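Polyphosphate:AMP phosphotransferase (PDB 3CZP) uses inorganic polyphosphate as phosphate donor to convert AMP to ADP, and GMP to GDP with lower efficiency, with magnesium as cofactor. Local coordinates at residues I48-A54 / F152-L156; E58-L63 / R221-G226; G315-V320 / R479-L483; L265-L271 / E471-F477. Numbering follows the deposited sequence.

Contact 1. Residues I48-A54 / F152-L156; sequences INGIEGA and FWFHL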
# COMPACT_ATOMS: atom_id res chain seq x y z
N ILE A 48 8.10 -13.54 17.55
CA ILE A 48 8.12 -13.47 19.01
C ILE A 48 6.93 -14.26 19.48
O ILE A 48 5.81 -13.92 19.11
CB ILE A 48 8.07 -11.96 19.55
CG1 ILE A 48 9.26 -11.17 18.98
CG2 ILE A 48 7.98 -11.91 21.06
CD1 ILE A 48 10.66 -11.65 19.42
N ASN A 49 7.19 -15.32 20.24
CA ASN A 49 6.23 -16.28 20.68
C ASN A 49 6.61 -16.89 22.03
O ASN A 49 7.71 -16.62 22.52
CB ASN A 49 6.19 -17.41 19.65
CG ASN A 49 5.53 -16.99 18.30
OD1 ASN A 49 6.24 -16.78 17.30
ND2 ASN A 49 4.19 -16.91 18.26
N GLY A 50 5.69 -17.64 22.64
CA GLY A 50 5.94 -18.31 23.88
C GLY A 50 4.96 -18.07 25.02
O GLY A 50 3.82 -17.72 24.80
N ILE A 51 5.45 -18.28 26.22
CA ILE A 51 4.59 -18.31 27.41
C ILE A 51 4.36 -16.86 27.86
O ILE A 51 5.28 -16.03 27.78
CB ILE A 51 5.21 -19.16 28.56
CG1 ILE A 51 5.50 -20.57 28.05
CG2 ILE A 51 4.30 -19.22 29.78
CD1 ILE A 51 4.25 -21.30 27.49
N GLU A 52 3.11 -16.59 28.24
CA GLU A 52 2.69 -15.36 28.91
C GLU A 52 3.59 -15.14 30.12
O GLU A 52 3.75 -16.04 30.96
CB GLU A 52 1.24 -15.56 29.38
CG GLU A 52 0.66 -14.52 30.34
CD GLU A 52 -0.21 -13.49 29.65
OE1 GLU A 52 0.19 -13.01 28.56
OE2 GLU A 52 -1.30 -13.18 30.23
N GLY A 53 4.21 -13.96 30.19
CA GLY A 53 5.02 -13.62 31.36
C GLY A 53 6.50 -13.96 31.22
O GLY A 53 7.27 -13.77 32.18
N ALA A 54 6.89 -14.43 30.03
CA ALA A 54 8.24 -14.89 29.77
C ALA A 54 9.13 -13.81 29.17
O ALA A 54 10.26 -14.09 28.77
CB ALA A 54 8.22 -16.14 28.88
N PHE A 152 11.77 -16.82 18.01
CA PHE A 152 12.11 -16.93 19.40
C PHE A 152 10.90 -17.36 20.15
O PHE A 152 9.82 -16.75 20.06
CB PHE A 152 12.68 -15.62 19.98
CG PHE A 152 13.97 -15.21 19.41
CD1 PHE A 152 15.17 -15.78 19.82
CD2 PHE A 152 14.02 -14.19 18.46
CE1 PHE A 152 16.37 -15.35 19.26
CE2 PHE A 152 15.22 -13.74 17.93
CZ PHE A 152 16.37 -14.32 18.30
N TRP A 153 11.10 -18.42 20.92
CA TRP A 153 10.13 -18.91 21.88
C TRP A 153 10.63 -18.64 23.30
O TRP A 153 11.57 -19.26 23.77
CB TRP A 153 9.91 -20.42 21.67
CG TRP A 153 8.97 -21.04 22.70
CD1 TRP A 153 9.25 -21.33 23.98
CD2 TRP A 153 7.62 -21.44 22.49
NE1 TRP A 153 8.15 -21.85 24.62
CE2 TRP A 153 7.13 -21.93 23.71
CE3 TRP A 153 6.76 -21.41 21.39
CZ2 TRP A 153 5.87 -22.45 23.84
CZ3 TRP A 153 5.48 -21.91 21.55
CH2 TRP A 153 5.05 -22.41 22.73
N PHE A 154 9.99 -17.69 23.95
CA PHE A 154 10.25 -17.30 25.32
C PHE A 154 9.54 -18.27 26.26
O PHE A 154 8.30 -18.40 26.21
CB PHE A 154 9.74 -15.87 25.56
CG PHE A 154 10.55 -14.83 24.83
CD1 PHE A 154 11.52 -14.09 25.49
CD2 PHE A 154 10.42 -14.65 23.45
CE1 PHE A 154 12.32 -13.18 24.81
CE2 PHE A 154 11.19 -13.69 22.77
CZ PHE A 154 12.13 -12.98 23.44
N HIS A 155 10.32 -18.96 27.09
CA HIS A 155 9.79 -20.05 27.87
C HIS A 155 9.77 -19.79 29.38
O HIS A 155 10.69 -19.21 29.92
CB HIS A 155 10.64 -21.30 27.67
CG HIS A 155 9.97 -22.53 28.15
ND1 HIS A 155 8.73 -22.92 27.69
CD2 HIS A 155 10.33 -23.44 29.08
CE1 HIS A 155 8.37 -24.04 28.30
NE2 HIS A 155 9.32 -24.36 29.16
N LEU A 156 8.75 -20.34 30.04
CA LEU A 156 8.78 -20.57 31.47
C LEU A 156 8.24 -21.95 31.69
O LEU A 156 7.42 -22.44 30.92
CB LEU A 156 7.92 -19.56 32.25
CG LEU A 156 8.24 -18.06 32.25
CD1 LEU A 156 7.06 -17.29 32.90
CD2 LEU A 156 9.59 -17.77 32.93
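The central strand 44-50 of the first PPK2 domain and its parallel neighbour 148-155 meet where the former runs into the P-loop. Phe152 opens the exchange: its O accepts Asn49 N at 3.0 Å, and its ring CD2 lies 4.3 Å from Ile48 CD1. Trp153 pairs with Asn49 but makes no hydrogen bond to strand 44-50; its backbone bonds go to strand 210-214. Its six-membered ring instead covers Gly50, whose CA sits 3.9 Å from the centroid in a CH-pi contact. Phe154 N donates to Asn49 O (2.9 Å), its O accepts Ile51 N (2.9 Å), and its CB lies 3.7 Å from Ala54 CB. On the other face, beside Trp153, the CA-to-CB bond of His155 points away from strand 44-50, and His155 NE2 is hydrogen-bonded to Glu8. Leu156 turns back, with CG 3.9 Å from Ala54 CB, against the type II turn Ile51-Ala54. Asn49 OD1 bonds to Asn109, and Gly50 O to Lys56 NZ, at the start of helix 56-66. The chemistry implies that position 50 must stay bare: a CB there would fall 2.1 Å from Phe154 O, and its phi of 127° is a glycine conformation, consistent with the first glycine of a Walker A-like (P-loop) sequence.

Contact 2. Residues E58-L63 / R221-G226; sequences ETVKLL and RALTVG
In the P-loop NTPase fold of the first PPK2 domain, the helix after the P-loop, 56-66, packs across helix 218-238, which follows the last strand of the sheet. Build both segments as regular alpha-helix, with axes 9.9 Å apart at closest approach and N-to-C directions crossing at -59°. The register sets CA of Thr59 5.7 Å from CA of Ala222 and CA of Leu63 7.4 Å from CA of Gly226. The small side chain of Ala222 lets the helices come closest at Thr59; Leu62 (tp) covers it, CD2 3.7 Å from Ala222 CB. Thr59 takes m, turning OG1 back to Gly55 O and leaving CG2 4.3 Å from Val225 CG1. Leu63 (mt) sets CD1 4.3 Å from CG1 of Val225 (t), which also rests on Phe154 of the sheet. Arg221 is p in chi1 and then extended (t, t), so its chain runs alongside Thr59 (CG to OG1 3.8 Å), while NH1 bonds to Gly215 O. No direct hydrogen bond joins the helices; Glu58 OE1 stays 4.6 Å from Arg221 NH2, beyond a salt bridge. One water accepts from Arg221 NH2 at 3.1 Å and donates weakly to Glu58 OE2 at 3.3 Å.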
# COMPACT_ATOMS: atom_id res chain seq x y z
N GLU A 58 8.73 -7.11 26.95
CA GLU A 58 9.92 -6.50 27.59
C GLU A 58 11.19 -6.62 26.73
O GLU A 58 11.97 -5.66 26.58
CB GLU A 58 10.18 -7.19 28.91
CG GLU A 58 9.11 -6.87 29.96
CD GLU A 58 7.96 -7.93 30.03
OE1 GLU A 58 7.68 -8.69 29.03
OE2 GLU A 58 7.32 -7.97 31.12
N THR A 59 11.40 -7.80 26.18
CA THR A 59 12.61 -8.02 25.38
C THR A 59 12.60 -7.23 24.08
O THR A 59 13.64 -6.61 23.70
CB THR A 59 12.87 -9.53 25.10
OG1 THR A 59 13.06 -10.19 26.36
CG2 THR A 59 14.17 -9.67 24.26
N VAL A 60 11.47 -7.25 23.36
CA VAL A 60 11.39 -6.47 22.13
C VAL A 60 11.54 -4.98 22.40
O VAL A 60 12.10 -4.23 21.60
CB VAL A 60 10.13 -6.77 21.36
CG1 VAL A 60 10.02 -5.79 20.12
CG2 VAL A 60 10.10 -8.20 20.96
N LYS A 61 11.06 -4.52 23.52
CA LYS A 61 11.25 -3.12 23.87
C LYS A 61 12.74 -2.77 24.04
O LYS A 61 13.22 -1.68 23.59
CB LYS A 61 10.50 -2.75 25.16
CG LYS A 61 10.84 -1.32 25.54
CD LYS A 61 10.00 -0.77 26.63
CE LYS A 61 10.49 0.75 26.86
NZ LYS A 61 9.58 1.24 27.89
N LEU A 62 13.45 -3.68 24.71
CA LEU A 62 14.85 -3.49 25.01
C LEU A 62 15.64 -3.49 23.71
O LEU A 62 16.47 -2.65 23.55
CB LEU A 62 15.36 -4.53 26.00
CG LEU A 62 16.64 -4.25 26.78
CD1 LEU A 62 16.71 -2.88 27.40
CD2 LEU A 62 16.74 -5.30 27.79
N LEU A 63 15.31 -4.38 22.77
CA LEU A 63 15.94 -4.37 21.43
C LEU A 63 15.82 -3.04 20.69
O LEU A 63 16.70 -2.69 19.94
CB LEU A 63 15.34 -5.47 20.53
CG LEU A 63 15.62 -6.94 20.91
CD1 LEU A 63 14.88 -7.83 19.94
CD2 LEU A 63 17.12 -7.30 21.10
N ARG A 221 17.74 -13.60 29.27
CA ARG A 221 16.84 -13.68 28.14
C ARG A 221 17.14 -12.60 27.09
O ARG A 221 17.17 -12.89 25.89
CB ARG A 221 15.37 -13.67 28.60
CG ARG A 221 14.81 -12.30 28.96
CD ARG A 221 13.42 -12.44 29.59
NE ARG A 221 12.91 -11.15 30.02
CZ ARG A 221 11.97 -10.96 30.96
NH1 ARG A 221 11.41 -11.98 31.60
NH2 ARG A 221 11.54 -9.72 31.22
N ALA A 222 17.39 -11.36 27.53
CA ALA A 222 17.67 -10.27 26.60
C ALA A 222 18.99 -10.41 25.92
O ALA A 222 19.07 -10.22 24.72
CB ALA A 222 17.61 -8.90 27.27
N LEU A 223 20.03 -10.66 26.70
CA LEU A 223 21.34 -10.88 26.16
C LEU A 223 21.41 -12.05 25.20
O LEU A 223 22.13 -11.99 24.21
CB LEU A 223 22.37 -11.06 27.29
CG LEU A 223 23.83 -10.75 26.96
CD1 LEU A 223 24.02 -9.38 26.40
CD2 LEU A 223 24.73 -10.94 28.19
N THR A 224 20.73 -13.15 25.55
CA THR A 224 20.73 -14.36 24.71
C THR A 224 20.12 -14.13 23.31
O THR A 224 20.76 -14.41 22.25
CB THR A 224 20.12 -15.56 25.45
OG1 THR A 224 20.93 -15.83 26.58
CG2 THR A 224 20.04 -16.82 24.54
N VAL A 225 18.95 -13.52 23.29
CA VAL A 225 18.26 -13.10 22.05
C VAL A 225 19.12 -12.12 21.23
O VAL A 225 19.27 -12.27 20.00
CB VAL A 225 16.89 -12.43 22.37
CG1 VAL A 225 16.28 -11.69 21.09
CG2 VAL A 225 15.88 -13.43 22.93
N GLY A 226 19.68 -11.10 21.90
CA GLY A 226 20.53 -10.11 21.21
C GLY A 226 21.77 -10.71 20.59
O GLY A 226 22.16 -10.33 19.48
O HOH W 1 9.08 -9.98 33.09
O HOH W 2 14.38 -8.59 29.16

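Contact 3. Residues G315-V320 / R479-L483; sequences GAIRRV and RVKVL
This helix-helix contact of the second PPK2 domain joins helix 313-321 to the C-terminal helix 475-496 on one face of the parallel sheet, where both Ala316 and Val482 touch Phe305. Both segments are alpha-helical, their axes 9.1 Å apart at closest approach and crossing at -54°; CA of Ala316 lies 4.9 Å from CA of Arg479, CA of Val320 6.2 Å from CA of Leu483. Val320 and Val482, both t, meet CG2 to CG1 at 3.9 Å, with Ala316 CB 4.0 Å from Val482 CG2. Leu483 (mt) sets CG 4.2 Å from Val320 CG2. Arg479 (m, t, t) reaches obliquely past Ala316 (CG to Ala316 CA 4.1 Å) towards Gly315, and the guanidinium of Arg319 (m, m, t, chi4 -77°) lies flat on that of Arg479, centres 3.8 Å apart, planes at 24°. Tyr276 OH bonds Arg479 NH1. A water donates to Ala316 O (2.5 Å) and Arg479 O (3.1 Å). Pairing the helix after the P-loop with the helix after the last strand is characteristic of this P-loop kinase-like fold.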
# COMPACT_ATOMS: atom_id res chain seq x y z
N GLY A 315 -8.45 -8.38 -26.11
CA GLY A 315 -9.75 -8.53 -26.69
C GLY A 315 -10.63 -9.47 -25.89
O GLY A 315 -11.79 -9.14 -25.64
N ALA A 316 -10.09 -10.63 -25.51
CA ALA A 316 -10.85 -11.57 -24.64
C ALA A 316 -11.22 -10.92 -23.33
O ALA A 316 -12.33 -11.09 -22.82
CB ALA A 316 -10.10 -12.90 -24.39
N ILE A 317 -10.30 -10.17 -22.75
CA ILE A 317 -10.55 -9.52 -21.47
C ILE A 317 -11.69 -8.51 -21.60
O ILE A 317 -12.54 -8.41 -20.71
CB ILE A 317 -9.27 -8.80 -20.95
CG1 ILE A 317 -8.29 -9.78 -20.33
CG2 ILE A 317 -9.56 -7.70 -19.96
CD1 ILE A 317 -7.01 -9.16 -19.93
N ARG A 318 -11.73 -7.77 -22.69
CA ARG A 318 -12.74 -6.74 -22.79
C ARG A 318 -14.15 -7.30 -23.03
O ARG A 318 -15.13 -6.66 -22.67
CB ARG A 318 -12.41 -5.70 -23.87
CG ARG A 318 -12.89 -4.25 -23.47
CD ARG A 318 -13.28 -3.43 -24.66
NE ARG A 318 -14.48 -3.95 -25.32
CZ ARG A 318 -14.86 -3.64 -26.56
NH1 ARG A 318 -14.15 -2.81 -27.32
NH2 ARG A 318 -15.97 -4.17 -27.05
N ARG A 319 -14.26 -8.46 -23.68
CA ARG A 319 -15.58 -9.09 -23.84
C ARG A 319 -16.14 -9.60 -22.48
O ARG A 319 -17.36 -9.72 -22.30
CB ARG A 319 -15.56 -10.19 -24.89
CG ARG A 319 -15.23 -9.75 -26.36
CD ARG A 319 -15.89 -8.44 -26.69
NE ARG A 319 -15.44 -7.88 -27.96
CZ ARG A 319 -14.28 -7.26 -28.17
NH1 ARG A 319 -13.40 -7.09 -27.19
NH2 ARG A 319 -14.01 -6.79 -29.38
N VAL A 320 -15.25 -9.89 -21.54
CA VAL A 320 -15.66 -10.18 -20.15
C VAL A 320 -16.11 -8.88 -19.48
O VAL A 320 -17.18 -8.82 -18.87
CB VAL A 320 -14.49 -10.81 -19.34
CG1 VAL A 320 -14.82 -10.95 -17.81
CG2 VAL A 320 -14.12 -12.14 -19.98
N ARG A 479 -13.00 -15.85 -27.50
CA ARG A 479 -13.79 -15.01 -26.59
C ARG A 479 -14.91 -15.75 -25.85
O ARG A 479 -15.08 -15.59 -24.62
CB ARG A 479 -14.34 -13.78 -27.30
CG ARG A 479 -13.29 -12.74 -27.71
CD ARG A 479 -13.86 -11.88 -28.81
NE ARG A 479 -12.85 -10.94 -29.32
CZ ARG A 479 -13.05 -10.14 -30.38
NH1 ARG A 479 -14.21 -10.15 -31.01
NH2 ARG A 479 -12.09 -9.32 -30.80
N VAL A 480 -15.67 -16.54 -26.58
CA VAL A 480 -16.81 -17.25 -26.00
C VAL A 480 -16.33 -18.32 -25.03
O VAL A 480 -16.89 -18.48 -23.97
CB VAL A 480 -17.73 -17.85 -27.12
CG1 VAL A 480 -18.82 -18.68 -26.51
CG2 VAL A 480 -18.27 -16.69 -28.00
N LYS A 481 -15.28 -19.02 -25.39
CA LYS A 481 -14.68 -20.03 -24.50
C LYS A 481 -14.20 -19.43 -23.15
O LYS A 481 -14.43 -20.00 -22.08
CB LYS A 481 -13.55 -20.74 -25.24
CG LYS A 481 -12.83 -21.75 -24.42
CD LYS A 481 -11.95 -22.65 -25.24
CE LYS A 481 -11.42 -23.85 -24.40
NZ LYS A 481 -10.97 -24.99 -25.25
N VAL A 482 -13.60 -18.24 -23.20
CA VAL A 482 -13.15 -17.55 -21.99
C VAL A 482 -14.34 -17.25 -21.09
O VAL A 482 -14.34 -17.58 -19.90
CB VAL A 482 -12.36 -16.22 -22.36
CG1 VAL A 482 -12.27 -15.32 -21.16
CG2 VAL A 482 -10.94 -16.53 -22.91
N LEU A 483 -15.37 -16.65 -21.68
CA LEU A 483 -16.56 -16.31 -20.92
C LEU A 483 -17.20 -17.61 -20.38
O LEU A 483 -17.48 -17.71 -19.20
CB LEU A 483 -17.56 -15.53 -21.77
CG LEU A 483 -17.42 -13.99 -21.80
CD1 LEU A 483 -17.95 -13.50 -23.13
CD2 LEU A 483 -18.17 -13.33 -20.66
O HOH W 3 -13.54 -12.96 -23.93

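Contact 4. Residues L265-L271 / E471-F477; sequences LDLGQYL and EANDKRF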
# COMPACT_ATOMS: atom_id res chain seq x y z
N LEU A 265 -3.61 -29.60 -29.33
CA LEU A 265 -4.76 -28.71 -29.55
C LEU A 265 -5.19 -28.65 -31.00
O LEU A 265 -4.35 -28.69 -31.91
CB LEU A 265 -4.46 -27.28 -29.13
CG LEU A 265 -4.35 -27.07 -27.63
CD1 LEU A 265 -3.82 -25.68 -27.38
CD2 LEU A 265 -5.72 -27.29 -27.03
N ASP A 266 -6.49 -28.50 -31.18
CA ASP A 266 -7.06 -28.31 -32.50
C ASP A 266 -7.30 -26.81 -32.68
O ASP A 266 -8.36 -26.26 -32.36
CB ASP A 266 -8.33 -29.12 -32.63
CG ASP A 266 -8.99 -28.96 -33.97
OD1 ASP A 266 -8.49 -28.15 -34.79
OD2 ASP A 266 -10.03 -29.63 -34.18
N LEU A 267 -6.29 -26.16 -33.25
CA LEU A 267 -6.31 -24.72 -33.43
C LEU A 267 -7.08 -24.32 -34.69
O LEU A 267 -7.12 -23.14 -35.04
CB LEU A 267 -4.89 -24.19 -33.52
CG LEU A 267 -3.94 -24.38 -32.34
CD1 LEU A 267 -2.64 -23.69 -32.66
CD2 LEU A 267 -4.53 -23.84 -31.05
N GLY A 268 -7.67 -25.31 -35.37
CA GLY A 268 -8.55 -25.11 -36.53
C GLY A 268 -9.98 -24.74 -36.14
O GLY A 268 -10.78 -24.48 -37.01
N GLN A 269 -10.30 -24.68 -34.85
CA GLN A 269 -11.69 -24.39 -34.44
C GLN A 269 -12.08 -22.91 -34.54
O GLN A 269 -11.24 -22.03 -34.36
CB GLN A 269 -11.92 -24.85 -33.02
CG GLN A 269 -11.76 -26.34 -32.80
CD GLN A 269 -11.75 -26.66 -31.34
OE1 GLN A 269 -12.78 -27.01 -30.77
NE2 GLN A 269 -10.60 -26.48 -30.71
N TYR A 270 -13.37 -22.67 -34.79
CA TYR A 270 -13.91 -21.31 -34.95
C TYR A 270 -15.44 -21.18 -34.75
O TYR A 270 -16.15 -22.17 -34.60
CB TYR A 270 -13.55 -20.76 -36.34
CG TYR A 270 -14.23 -21.45 -37.49
CD1 TYR A 270 -15.37 -20.90 -38.08
CD2 TYR A 270 -13.76 -22.67 -37.98
CE1 TYR A 270 -16.01 -21.53 -39.14
CE2 TYR A 270 -14.40 -23.32 -39.04
CZ TYR A 270 -15.51 -22.73 -39.62
OH TYR A 270 -16.14 -23.35 -40.66
N LEU A 271 -15.90 -19.94 -34.71
CA LEU A 271 -17.30 -19.59 -34.58
C LEU A 271 -17.69 -18.65 -35.72
O LEU A 271 -17.00 -17.65 -35.99
CB LEU A 271 -17.59 -18.92 -33.23
CG LEU A 271 -17.91 -19.80 -32.02
CD1 LEU A 271 -18.18 -18.96 -30.75
CD2 LEU A 271 -19.10 -20.74 -32.36
N GLU A 471 -7.93 -22.23 -27.64
CA GLU A 471 -7.54 -22.28 -29.07
C GLU A 471 -7.90 -20.91 -29.62
O GLU A 471 -9.08 -20.58 -29.77
CB GLU A 471 -8.31 -23.37 -29.82
CG GLU A 471 -8.07 -24.81 -29.36
CD GLU A 471 -8.86 -25.21 -28.11
OE1 GLU A 471 -9.52 -24.36 -27.46
OE2 GLU A 471 -8.79 -26.39 -27.77
N ALA A 472 -6.90 -20.07 -29.87
CA ALA A 472 -7.13 -18.62 -30.01
C ALA A 472 -6.89 -18.05 -31.40
O ALA A 472 -7.06 -16.85 -31.62
CB ALA A 472 -6.29 -17.87 -28.96
N ASN A 473 -6.59 -18.91 -32.38
CA ASN A 473 -6.45 -18.46 -33.76
C ASN A 473 -7.68 -17.70 -34.29
O ASN A 473 -7.54 -16.84 -35.15
CB ASN A 473 -6.19 -19.65 -34.71
CG ASN A 473 -4.73 -20.09 -34.78
OD1 ASN A 473 -3.91 -19.61 -34.02
ND2 ASN A 473 -4.42 -21.03 -35.71
N ASP A 474 -8.87 -18.11 -33.83
CA ASP A 474 -10.15 -17.47 -34.14
C ASP A 474 -10.59 -16.74 -32.89
O ASP A 474 -10.93 -17.35 -31.88
CB ASP A 474 -11.24 -18.51 -34.52
CG ASP A 474 -12.57 -17.84 -34.87
OD1 ASP A 474 -12.59 -16.98 -35.76
OD2 ASP A 474 -13.61 -18.13 -34.23
N LYS A 475 -10.53 -15.42 -32.96
CA LYS A 475 -10.92 -14.55 -31.84
C LYS A 475 -12.31 -14.83 -31.29
O LYS A 475 -12.54 -14.74 -30.08
CB LYS A 475 -10.80 -13.06 -32.23
CG LYS A 475 -9.39 -12.46 -32.04
CD LYS A 475 -9.05 -11.40 -33.17
CE LYS A 475 -7.71 -10.72 -32.92
NZ LYS A 475 -7.59 -9.44 -33.67
N ARG A 476 -13.24 -15.17 -32.18
CA ARG A 476 -14.63 -15.33 -31.80
C ARG A 476 -14.79 -16.54 -30.89
O ARG A 476 -15.46 -16.47 -29.84
CB ARG A 476 -15.49 -15.46 -33.04
CG ARG A 476 -15.51 -14.24 -33.92
CD ARG A 476 -16.46 -14.43 -35.06
NE ARG A 476 -16.78 -13.16 -35.69
CZ ARG A 476 -16.47 -12.81 -36.93
NH1 ARG A 476 -15.87 -13.65 -37.77
NH2 ARG A 476 -16.82 -11.60 -37.36
N PHE A 477 -14.16 -17.64 -31.29
CA PHE A 477 -14.19 -18.92 -30.54
C PHE A 477 -13.52 -18.70 -29.19
O PHE A 477 -14.10 -19.01 -28.13
CB PHE A 477 -13.46 -20.01 -31.37
CG PHE A 477 -13.31 -21.34 -30.67
CD1 PHE A 477 -14.26 -22.34 -30.84
CD2 PHE A 477 -12.24 -21.58 -29.82
CE1 PHE A 477 -14.15 -23.56 -30.21
CE2 PHE A 477 -12.12 -22.82 -29.15
CZ PHE A 477 -13.09 -23.80 -29.35
O HOH W 4 -8.19 -28.79 -28.95
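One carboxylate oxygen serves two chain segments here: Asp474 OD2 accepts Phe477 N at 3.0 Å, the N-cap bond of helix 475-496, and also Leu271 N at 3.0 Å from a loop some two hundred residues earlier. In the P-loop fold of the second PPK2 domain, this loop, lying between helices 260-263 and 273-292, covers the turn that joins the outermost strand 467-471 to the C-terminal helix. The loop is shaped from within. Asp266 OD1 takes Gly268 N at 3.0 Å in an Asx turn, a type I turn spans Asp266-Gln269, and Gln269 NE2 returns to Asp266 O at 2.8 Å. Gln269 also lays its CB over the face of Phe477, a CH-pi contact 4.0 Å from the ring centroid. Leucines fill the remaining gaps: Leu267 CD2 comes to 3.9 Å from Glu471 CA, and Leu271 CB to 4.1 Å from Arg476 CB. Asn473 meets the loop too, though its ND2 bonds Asp414. Glu471 splits its carboxylate, sending OE1 to Lys481 in a salt bridge and OE2 toward the loop, where one water donates to Glu471 OE2 at 2.7 Å and accepts from Asp266 N at 2.8 Å.

The four contacts illustrate how a fused repeat reuses one fold. Contacts 2 and 3 are counterparts: each packs the helix after a P-loop on the domain's last helix, at similar crossing angles, yet their centres lie 57 Å apart. Within the first domain, contacts 1 and 2 are continuous, with Phe154 CE1 3.4 Å from Thr59 OG1. In the second, contacts 3 and 4 share helix 475-496 and are tied by the 2.7 Å salt bridge of Lys481 NZ with Glu471 OE1. The N-terminal domain seems catalytically inactive, so contact 1 probably keeps a P-loop framework without catalysis; the second domain is then probably the catalytic one, with contact 3 built on the helix after its P-loop.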